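Local coordinates for peptidase M16 inactive domain family protein (Pseudomonas fluorescens, PDB 3GWB) that is of unproven specific function but belongs to the M16 peptidase family as an inactive-domain member, and may be linked to hydrolase activity, at residues A[34-39]-A[97-103]; A[263-269]-A[403-407]; A[341-347]-A[395-401]. All blocks are in the same frame, centred on the assembly; numbering follows the deposited sequence.

Contact 1. Residues A[34-39]-A[97-103]; sequences PMFDLR and ASLRSLS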
loop_
_atom_site.group_PDB
_atom_site.type_symbol
_atom_site.label_atom_id
_atom_site.label_comp_id
_atom_site.label_asym_id
_atom_site.label_seq_id
_atom_site.Cartn_x
_atom_site.Cartn_y
_atom_site.Cartn_z
ATOM N N PRO A 34 -15.604 20.565 5.822
ATOM C CA PRO A 34 -16.451 20.699 4.632
ATOM C C PRO A 34 -16.333 19.503 3.687
ATOM O O PRO A 34 -16.019 19.646 2.503
ATOM C CB PRO A 34 -15.939 21.990 4.007
ATOM C CG PRO A 34 -14.456 21.881 4.255
ATOM C CD PRO A 34 -14.407 21.424 5.710
HETATM N N MSE A 35 -16.592 18.319 4.214
HETATM C CA MSE A 35 -16.499 17.105 3.418
HETATM C C MSE A 35 -17.309 16.000 4.058
HETATM O O MSE A 35 -17.835 16.164 5.153
HETATM C CB MSE A 35 -15.034 16.674 3.280
HETATM C CG MSE A 35 -14.213 16.760 4.559
HETATM SE SE MSE A 35 -12.414 16.518 4.281
HETATM C CE MSE A 35 -12.223 17.243 2.629
ATOM N N PHE A 36 -17.417 14.870 3.375
ATOM C CA PHE A 36 -18.171 13.761 3.932
ATOM C C PHE A 36 -17.696 12.452 3.332
ATOM O O PHE A 36 -17.026 12.436 2.290
ATOM C CB PHE A 36 -19.675 13.949 3.681
ATOM C CG PHE A 36 -20.082 13.748 2.248
ATOM C CD1 PHE A 36 -20.432 12.485 1.783
ATOM C CD2 PHE A 36 -20.099 14.815 1.362
ATOM C CE1 PHE A 36 -20.788 12.288 0.448
ATOM C CE2 PHE A 36 -20.451 14.633 0.022
ATOM C CZ PHE A 36 -20.800 13.366 -0.434
ATOM N N ASP A 37 -18.041 11.364 4.011
ATOM C CA ASP A 37 -17.677 10.029 3.577
ATOM C C ASP A 37 -18.937 9.215 3.346
ATOM O O ASP A 37 -19.823 9.179 4.201
ATOM C CB ASP A 37 -16.829 9.331 4.637
ATOM C CG ASP A 37 -15.438 9.918 4.748
ATOM O OD1 ASP A 37 -14.619 9.372 5.514
ATOM O OD2 ASP A 37 -15.164 10.927 4.071
ATOM N N LEU A 38 -19.008 8.590 2.174
ATOM C CA LEU A 38 -20.123 7.728 1.801
ATOM C C LEU A 38 -19.526 6.337 1.631
ATOM O O LEU A 38 -18.546 6.157 0.908
ATOM C CB LEU A 38 -20.753 8.196 0.486
ATOM C CG LEU A 38 -21.789 7.286 -0.184
ATOM C CD1 LEU A 38 -22.973 7.072 0.746
ATOM C CD2 LEU A 38 -22.251 7.922 -1.499
ATOM N N ARG A 39 -20.111 5.353 2.298
ATOM C CA ARG A 39 -19.607 3.995 2.211
ATOM C C ARG A 39 -20.767 3.044 1.956
ATOM O O ARG A 39 -21.806 3.123 2.612
ATOM C CB ARG A 39 -18.886 3.637 3.516
ATOM C CG ARG A 39 -18.112 2.323 3.516
ATOM C CD ARG A 39 -17.413 2.149 4.863
ATOM N NE ARG A 39 -16.691 0.882 4.997
ATOM C CZ ARG A 39 -15.513 0.620 4.439
ATOM N NH1 ARG A 39 -14.905 1.536 3.697
ATOM N NH2 ARG A 39 -14.938 -0.561 4.636
ATOM N N ALA A 97 -17.638 -0.153 -1.663
ATOM C CA ALA A 97 -17.420 0.897 -2.638
ATOM C C ALA A 97 -17.583 2.142 -1.775
ATOM O O ALA A 97 -18.581 2.283 -1.052
ATOM C CB ALA A 97 -18.458 0.851 -3.727
ATOM N N SER A 98 -16.601 3.033 -1.831
ATOM C CA SER A 98 -16.637 4.237 -1.014
ATOM C C SER A 98 -16.260 5.499 -1.771
ATOM O O SER A 98 -15.577 5.453 -2.796
ATOM C CB SER A 98 -15.703 4.083 0.195
ATOM O OG SER A 98 -14.349 3.913 -0.200
ATOM N N LEU A 99 -16.707 6.630 -1.239
ATOM C CA LEU A 99 -16.433 7.930 -1.830
ATOM C C LEU A 99 -16.218 8.979 -0.748
ATOM O O LEU A 99 -17.035 9.120 0.160
ATOM C CB LEU A 99 -17.609 8.376 -2.698
ATOM C CG LEU A 99 -17.492 9.770 -3.322
ATOM C CD1 LEU A 99 -16.613 9.688 -4.557
ATOM C CD2 LEU A 99 -18.866 10.287 -3.707
ATOM N N ARG A 100 -15.105 9.695 -0.829
ATOM C CA ARG A 100 -14.854 10.780 0.103
ATOM C C ARG A 100 -14.958 11.976 -0.831
ATOM O O ARG A 100 -14.361 11.973 -1.906
ATOM C CB ARG A 100 -13.460 10.689 0.727
ATOM C CG ARG A 100 -13.126 11.898 1.593
ATOM C CD ARG A 100 -12.075 11.614 2.679
ATOM N NE ARG A 100 -10.793 11.140 2.155
ATOM C CZ ARG A 100 -10.528 9.873 1.844
ATOM N NH1 ARG A 100 -11.457 8.936 2.002
ATOM N NH2 ARG A 100 -9.330 9.538 1.377
ATOM N N SER A 101 -15.724 12.987 -0.440
ATOM C CA SER A 101 -15.923 14.140 -1.306
ATOM C C SER A 101 -16.120 15.445 -0.549
ATOM O O SER A 101 -16.556 15.448 0.604
ATOM C CB SER A 101 -17.145 13.872 -2.201
ATOM O OG SER A 101 -17.605 15.033 -2.872
ATOM N N LEU A 102 -15.774 16.554 -1.198
ATOM C CA LEU A 102 -15.984 17.859 -0.603
ATOM C C LEU A 102 -17.506 17.941 -0.506
ATOM O O LEU A 102 -18.209 17.363 -1.340
ATOM C CB LEU A 102 -15.449 18.957 -1.522
ATOM C CG LEU A 102 -13.922 19.065 -1.591
ATOM C CD1 LEU A 102 -13.514 20.047 -2.675
ATOM C CD2 LEU A 102 -13.388 19.519 -0.237
ATOM N N SER A 103 -18.011 18.652 0.498
ATOM C CA SER A 103 -19.451 18.764 0.707
ATOM C C SER A 103 -20.153 19.814 -0.153
ATOM O O SER A 103 -21.370 19.749 -0.332
ATOM C CB SER A 103 -19.746 19.026 2.190
ATOM O OG SER A 103 -19.172 20.245 2.629
#
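An antiparallel strand pairing within a six-stranded mixed sheet sets residues 35-39 against residues 97-102, the segment axes at 170°. Two hydrogen-bonded pairs define the register. Phe-36 N gives to Ser-101 O at 3.0 Å and Ser-101 N returns to Phe-36 O; two residues on, Leu-38 and Leu-99 exchange the same bonds, Leu-38 N lying 2.9 Å from Leu-99 O. On the face carrying Phe-36, Leu-38, Leu-99 and Ser-101, helix 105-120 covers the two leucines. The Phe-36 ring leans over the end of strand 95-102 because CG sits between its backbone N and carbonyl carbon (chi1 72°); CE2 comes 4.1 Å from Ser-101 CB, and Ser-103 CA meets the ring edge. On the other face Asp-37 and Arg-100 run side by side, but OD2 of Asp-37 meets the aliphatic CG of Arg-100 at 3.4 Å while NH1 of Arg-100 stays 4.7 Å from it, too far for a salt bridge. Where strand 35-42 begins and strand 95-102 ends, Met-35 CE packs on Leu-102 CD2, and the second subunit adds its own Leu-102. Ser-103 OG bonds to Asp-204, and Ser-103 N reaches Pro-34 O at 3.0 Å from 51° above the carbonyl plane.

Contact 2. Residues A[263-269]-A[403-407]; sequences DPDYAAV and AMNKH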
loop_
_atom_site.group_PDB
_atom_site.type_symbol
_atom_site.label_atom_id
_atom_site.label_comp_id
_atom_site.label_asym_id
_atom_site.label_seq_id
_atom_site.Cartn_x
_atom_site.Cartn_y
_atom_site.Cartn_z
ATOM N N ASP A 263 -21.700 -11.272 18.247
ATOM C CA ASP A 263 -21.666 -12.006 19.509
ATOM C C ASP A 263 -21.537 -10.992 20.645
ATOM O O ASP A 263 -20.735 -10.062 20.568
ATOM C CB ASP A 263 -20.482 -12.972 19.530
ATOM C CG ASP A 263 -20.561 -13.963 20.675
ATOM O OD1 ASP A 263 -20.403 -13.550 21.845
ATOM O OD2 ASP A 263 -20.792 -15.160 20.403
ATOM N N PRO A 264 -22.324 -11.165 21.718
ATOM C CA PRO A 264 -22.316 -10.269 22.881
ATOM C C PRO A 264 -20.978 -10.115 23.597
ATOM O O PRO A 264 -20.695 -9.057 24.160
ATOM C CB PRO A 264 -23.390 -10.871 23.782
ATOM C CG PRO A 264 -23.280 -12.319 23.491
ATOM C CD PRO A 264 -23.178 -12.336 21.981
ATOM N N ASP A 265 -20.158 -11.162 23.582
ATOM C CA ASP A 265 -18.851 -11.111 24.240
ATOM C C ASP A 265 -17.777 -10.425 23.406
ATOM O O ASP A 265 -16.599 -10.476 23.747
ATOM C CB ASP A 265 -18.363 -12.518 24.590
ATOM C CG ASP A 265 -19.238 -13.195 25.612
ATOM O OD1 ASP A 265 -19.848 -12.475 26.433
ATOM O OD2 ASP A 265 -19.303 -14.444 25.602
ATOM N N TYR A 266 -18.181 -9.783 22.318
ATOM C CA TYR A 266 -17.226 -9.116 21.442
ATOM C C TYR A 266 -16.260 -8.189 22.179
ATOM O O TYR A 266 -15.046 -8.273 21.995
ATOM C CB TYR A 266 -17.961 -8.312 20.368
ATOM C CG TYR A 266 -17.020 -7.670 19.382
ATOM C CD1 TYR A 266 -16.304 -8.444 18.471
ATOM C CD2 TYR A 266 -16.822 -6.289 19.374
ATOM C CE1 TYR A 266 -15.407 -7.863 17.582
ATOM C CE2 TYR A 266 -15.922 -5.692 18.488
ATOM C CZ TYR A 266 -15.222 -6.487 17.591
ATOM O OH TYR A 266 -14.341 -5.905 16.710
ATOM N N ALA A 267 -16.797 -7.301 23.007
ATOM C CA ALA A 267 -15.956 -6.360 23.742
ATOM C C ALA A 267 -14.999 -7.080 24.693
ATOM O O ALA A 267 -13.828 -6.707 24.816
ATOM C CB ALA A 267 -16.830 -5.370 24.520
ATOM N N ALA A 268 -15.502 -8.110 25.365
ATOM C CA ALA A 268 -14.692 -8.866 26.308
ATOM C C ALA A 268 -13.561 -9.624 25.616
ATOM O O ALA A 268 -12.434 -9.625 26.101
ATOM C CB ALA A 268 -15.566 -9.834 27.095
ATOM N N VAL A 269 -13.850 -10.258 24.481
ATOM C CA VAL A 269 -12.814 -11.012 23.770
ATOM C C VAL A 269 -11.850 -10.089 23.047
ATOM O O VAL A 269 -10.694 -10.443 22.825
ATOM C CB VAL A 269 -13.410 -12.017 22.744
ATOM C CG1 VAL A 269 -14.341 -12.985 23.455
ATOM C CG2 VAL A 269 -14.129 -11.278 21.635
ATOM N N ALA A 403 -14.928 -15.038 29.228
ATOM C CA ALA A 403 -15.240 -14.883 27.813
ATOM C C ALA A 403 -14.253 -15.623 26.920
ATOM O O ALA A 403 -14.657 -16.348 26.019
ATOM C CB ALA A 403 -15.272 -13.397 27.442
HETATM N N MSE A 404 -12.961 -15.438 27.169
HETATM C CA MSE A 404 -11.942 -16.104 26.364
HETATM C C MSE A 404 -12.079 -17.621 26.471
HETATM O O MSE A 404 -11.910 -18.336 25.481
HETATM C CB MSE A 404 -10.540 -15.672 26.802
HETATM C CG MSE A 404 -10.210 -14.194 26.516
HETATM SE SE MSE A 404 -10.131 -13.738 24.752
HETATM C CE MSE A 404 -8.528 -14.288 24.343
ATOM N N ASN A 405 -12.387 -18.109 27.671
ATOM C CA ASN A 405 -12.559 -19.543 27.884
ATOM C C ASN A 405 -13.862 -20.051 27.271
ATOM O O ASN A 405 -13.981 -21.226 26.920
ATOM C CB ASN A 405 -12.537 -19.872 29.380
ATOM C CG ASN A 405 -11.130 -20.039 29.922
ATOM O OD1 ASN A 405 -10.694 -19.291 30.798
ATOM N ND2 ASN A 405 -10.410 -21.030 29.406
ATOM N N LYS A 406 -14.841 -19.164 27.136
ATOM C CA LYS A 406 -16.127 -19.550 26.571
ATOM C C LYS A 406 -16.075 -19.687 25.050
ATOM O O LYS A 406 -16.895 -20.382 24.453
ATOM C CB LYS A 406 -17.194 -18.522 26.958
ATOM C CG LYS A 406 -18.594 -18.826 26.441
ATOM C CD LYS A 406 -19.547 -17.698 26.819
ATOM C CE LYS A 406 -20.946 -17.945 26.298
ATOM N NZ LYS A 406 -21.842 -16.779 26.558
ATOM N N HIS A 407 -15.097 -19.046 24.423
ATOM C CA HIS A 407 -14.995 -19.091 22.972
ATOM C C HIS A 407 -13.748 -19.777 22.428
ATOM O O HIS A 407 -13.672 -20.069 21.234
ATOM C CB HIS A 407 -15.090 -17.668 22.424
ATOM C CG HIS A 407 -16.410 -17.011 22.694
ATOM N ND1 HIS A 407 -17.560 -17.362 22.027
ATOM C CD2 HIS A 407 -16.766 -16.060 23.590
ATOM C CE1 HIS A 407 -18.576 -16.657 22.500
ATOM N NE2 HIS A 407 -18.117 -15.860 23.451
#
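An Asx turn overlaid on a type I turn leads Asp-263 and Asp-265 into helix 266-277 and brings both carboxylates to His-407 at the last turn of helix 397-407. The central bond is His-407 NE2 to Asp-265 OD2, 2.8 Å long with an angle of 154° at the hydrogen. The oxygen uses its anti lone pair and lies close to the imidazole plane, 14° out of it, although the carboxylate itself is turned steeply against the ring. The same oxygen takes a long salt bridge from Lys-406, whose extended chain crosses Asp-265 at about a right angle and brings NZ to 3.6 Å from OD2. Asp-265 holds the N-cap position, yet its side chain makes no capping bond and serves the facing helix.

Asp-263 is engaged differently. Its OD1 accepts from Asp-265 N at 3.0 Å, again through the anti lone pair, closing the Asx turn, while Asp-263 O receives Tyr-266 N. CG stands anti to the backbone N of Asp-263 (chi1 -168°), which carries OD2 to 3.4 Å from His-407 CE1, a close approach and not a hydrogen bond. Two carboxylates so near the imidazole would probably favour its protonated form.

Beside this polar group the helices pack through apolar side chains: Ala-268 CB meets Ala-403 CB at 3.6 Å, and SE of Met-404, a residue that also touches helix 323-340, lies 4.2 Å from Val-269 CB. The two layers join where Val-269 CG1 stands 3.9 Å from His-407 CD2.

Contact 3. Residues A[341-347]-A[395-401]; sequences GPTQKEL and LTVEQVK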
loop_
_atom_site.group_PDB
_atom_site.type_symbol
_atom_site.label_atom_id
_atom_site.label_comp_id
_atom_site.label_asym_id
_atom_site.label_seq_id
_atom_site.Cartn_x
_atom_site.Cartn_y
_atom_site.Cartn_z
ATOM N N GLY A 341 -6.066 -16.144 33.058
ATOM C CA GLY A 341 -6.610 -14.863 32.661
ATOM C C GLY A 341 -5.563 -13.771 32.725
ATOM O O GLY A 341 -4.392 -14.036 32.994
ATOM N N PRO A 342 -5.957 -12.519 32.470
ATOM C CA PRO A 342 -5.019 -11.399 32.507
ATOM C C PRO A 342 -4.873 -10.841 33.921
ATOM O O PRO A 342 -5.755 -11.026 34.753
ATOM C CB PRO A 342 -5.667 -10.400 31.563
ATOM C CG PRO A 342 -7.109 -10.569 31.894
ATOM C CD PRO A 342 -7.273 -12.079 31.969
ATOM N N THR A 343 -3.759 -10.166 34.184
ATOM C CA THR A 343 -3.516 -9.564 35.495
ATOM C C THR A 343 -4.175 -8.189 35.507
ATOM O O THR A 343 -4.435 -7.629 34.442
ATOM C CB THR A 343 -2.014 -9.373 35.751
ATOM O OG1 THR A 343 -1.468 -8.507 34.748
ATOM C CG2 THR A 343 -1.292 -10.713 35.709
ATOM N N GLN A 344 -4.446 -7.655 36.700
ATOM C CA GLN A 344 -5.060 -6.333 36.832
ATOM C C GLN A 344 -4.279 -5.306 36.036
ATOM O O GLN A 344 -4.861 -4.465 35.355
ATOM C CB GLN A 344 -5.088 -5.876 38.293
ATOM C CG GLN A 344 -6.380 -6.153 39.020
ATOM C CD GLN A 344 -7.598 -5.671 38.255
ATOM O OE1 GLN A 344 -7.675 -4.516 37.835
ATOM N NE2 GLN A 344 -8.561 -6.559 38.078
ATOM N N LYS A 345 -2.956 -5.370 36.134
ATOM C CA LYS A 345 -2.106 -4.432 35.419
ATOM C C LYS A 345 -2.391 -4.486 33.924
ATOM O O LYS A 345 -2.636 -3.452 33.300
ATOM C CB LYS A 345 -0.630 -4.742 35.677
ATOM C CG LYS A 345 0.325 -3.848 34.893
ATOM C CD LYS A 345 1.784 -4.130 35.232
ATOM C CE LYS A 345 2.193 -5.554 34.863
ATOM N NZ LYS A 345 2.032 -5.846 33.403
ATOM N N GLU A 346 -2.367 -5.693 33.359
ATOM C CA GLU A 346 -2.624 -5.880 31.932
ATOM C C GLU A 346 -3.979 -5.336 31.524
ATOM O O GLU A 346 -4.110 -4.712 30.472
ATOM C CB GLU A 346 -2.562 -7.363 31.556
ATOM C CG GLU A 346 -1.216 -8.009 31.803
ATOM C CD GLU A 346 -1.190 -9.473 31.400
ATOM O OE1 GLU A 346 -2.087 -10.221 31.840
ATOM O OE2 GLU A 346 -0.265 -9.874 30.653
ATOM N N LEU A 347 -4.988 -5.583 32.351
ATOM C CA LEU A 347 -6.337 -5.121 32.064
ATOM C C LEU A 347 -6.416 -3.594 32.045
ATOM O O LEU A 347 -7.015 -3.012 31.138
ATOM C CB LEU A 347 -7.319 -5.677 33.098
ATOM C CG LEU A 347 -8.792 -5.320 32.896
ATOM C CD1 LEU A 347 -9.383 -6.220 31.822
ATOM C CD2 LEU A 347 -9.554 -5.497 34.203
ATOM N N LEU A 395 -15.075 -3.921 32.003
ATOM C CA LEU A 395 -14.741 -5.338 32.113
ATOM C C LEU A 395 -13.791 -5.642 33.267
ATOM O O LEU A 395 -12.905 -4.848 33.587
ATOM C CB LEU A 395 -14.115 -5.832 30.807
ATOM C CG LEU A 395 -15.061 -5.878 29.610
ATOM C CD1 LEU A 395 -14.276 -6.164 28.341
ATOM C CD2 LEU A 395 -16.124 -6.947 29.851
ATOM N N THR A 396 -13.986 -6.801 33.888
ATOM C CA THR A 396 -13.136 -7.235 34.991
ATOM C C THR A 396 -12.269 -8.401 34.513
ATOM O O THR A 396 -12.561 -9.029 33.495
ATOM C CB THR A 396 -13.970 -7.711 36.201
ATOM O OG1 THR A 396 -14.821 -8.792 35.799
ATOM C CG2 THR A 396 -14.827 -6.577 36.750
ATOM N N VAL A 397 -11.197 -8.684 35.245
ATOM C CA VAL A 397 -10.308 -9.784 34.889
ATOM C C VAL A 397 -11.094 -11.089 34.798
ATOM O O VAL A 397 -10.834 -11.927 33.928
ATOM C CB VAL A 397 -9.183 -9.940 35.930
ATOM C CG1 VAL A 397 -8.410 -11.226 35.673
ATOM C CG2 VAL A 397 -8.255 -8.741 35.862
ATOM N N GLU A 398 -12.060 -11.252 35.697
ATOM C CA GLU A 398 -12.890 -12.447 35.733
ATOM C C GLU A 398 -13.766 -12.561 34.485
ATOM O O GLU A 398 -13.911 -13.644 33.926
ATOM C CB GLU A 398 -13.771 -12.441 36.992
ATOM C CG GLU A 398 -14.883 -11.392 36.981
ATOM C CD GLU A 398 -15.560 -11.213 38.336
ATOM O OE1 GLU A 398 -15.991 -12.224 38.939
ATOM O OE2 GLU A 398 -15.666 -10.054 38.794
ATOM N N GLN A 399 -14.345 -11.443 34.049
ATOM C CA GLN A 399 -15.205 -11.435 32.868
ATOM C C GLN A 399 -14.419 -11.705 31.592
ATOM O O GLN A 399 -14.901 -12.389 30.695
ATOM C CB GLN A 399 -15.926 -10.093 32.737
ATOM C CG GLN A 399 -16.859 -9.773 33.893
ATOM C CD GLN A 399 -17.455 -8.387 33.776
ATOM O OE1 GLN A 399 -16.737 -7.405 33.598
ATOM N NE2 GLN A 399 -18.774 -8.300 33.874
ATOM N N VAL A 400 -13.216 -11.150 31.500
ATOM C CA VAL A 400 -12.388 -11.376 30.327
ATOM C C VAL A 400 -11.969 -12.847 30.300
ATOM O O VAL A 400 -12.089 -13.517 29.275
ATOM C CB VAL A 400 -11.141 -10.468 30.349
ATOM C CG1 VAL A 400 -10.168 -10.871 29.232
ATOM C CG2 VAL A 400 -11.565 -9.013 30.189
ATOM N N LYS A 401 -11.492 -13.358 31.430
ATOM C CA LYS A 401 -11.078 -14.757 31.495
ATOM C C LYS A 401 -12.225 -15.701 31.119
ATOM O O LYS A 401 -12.025 -16.686 30.401
ATOM C CB LYS A 401 -10.564 -15.093 32.900
ATOM C CG LYS A 401 -10.259 -16.568 33.130
ATOM C CD LYS A 401 -9.781 -16.805 34.554
ATOM C CE LYS A 401 -9.549 -18.280 34.840
ATOM N NZ LYS A 401 -10.814 -19.068 34.876
HETATM O O HOH W 1 -10.836 -7.046 37.470
#
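Leu-347 and Pro-342 pack against Val-397 and Val-400 where the starts of helices 344-356 and 397-407 meet, and these direct side-chain contacts are apolar. CG of Leu-347 stands anti to its backbone N (chi1 -178°), which turns the branch toward helix 397-407, where CD2 lies 3.9 Å from Val-397 CG2 and CD1 is equally far from Val-400 CG2. The Pro-342 ring covers the other methyl of Val-400, its CG 4.1 Å from CG1. With an alanine at Leu-347, both methyl contacts would be lost and a gap would probably open beside Val-397 CG2 and Val-400 CG2.

Backbone fit accounts for Gly-341, which follows helix 323-340 directly and has positive phi. Its CA lies 4.0 Å from Lys-401 CB, and a side chain modelled on it would clash there.

Polar bonds stay mainly within each segment. Thr-343 and Glu-346 form a capping box, with Thr-343 N giving to Glu-346 OE1 at 2.9 Å and Glu-346 N to Thr-343 OG1; Arg-284 adds a salt bridge to the same carboxylate. Thr-396 and Gln-399 build a second box, though the hydroxyl of Thr-396 is less surely placed. A water accepts from Val-397 N at 2.8 Å; its link to Gln-344 is too short to be trusted. The capping bonds thus serve each helix start separately, and what joins the two is chiefly apolar packing.

Contact 1 is a mostly buried strand pairing in the six-stranded sheet, also touched by the second subunit, whereas contacts 2 and 3 are partly buried helix junctions, which the second subunit does not touch. Their centres lie 34 and 39 Å from that of contact 1. Contacts 2 and 3, 12 Å apart between centres, share helix 397-407: its start belongs to contact 3 and its end to contact 2. They touch directly, Leu-395 CD1 lying 3.4 Å from Ala-268 CA, and contact 3 is nested in the chain loop that contact 2 closes. Their chemistry diverges accordingly: backbone bonds in contact 1, carboxylates at one helix start meeting His-407 and Lys-406 at another helix end in contact 2, apolar packing beside self-contained caps in contact 3.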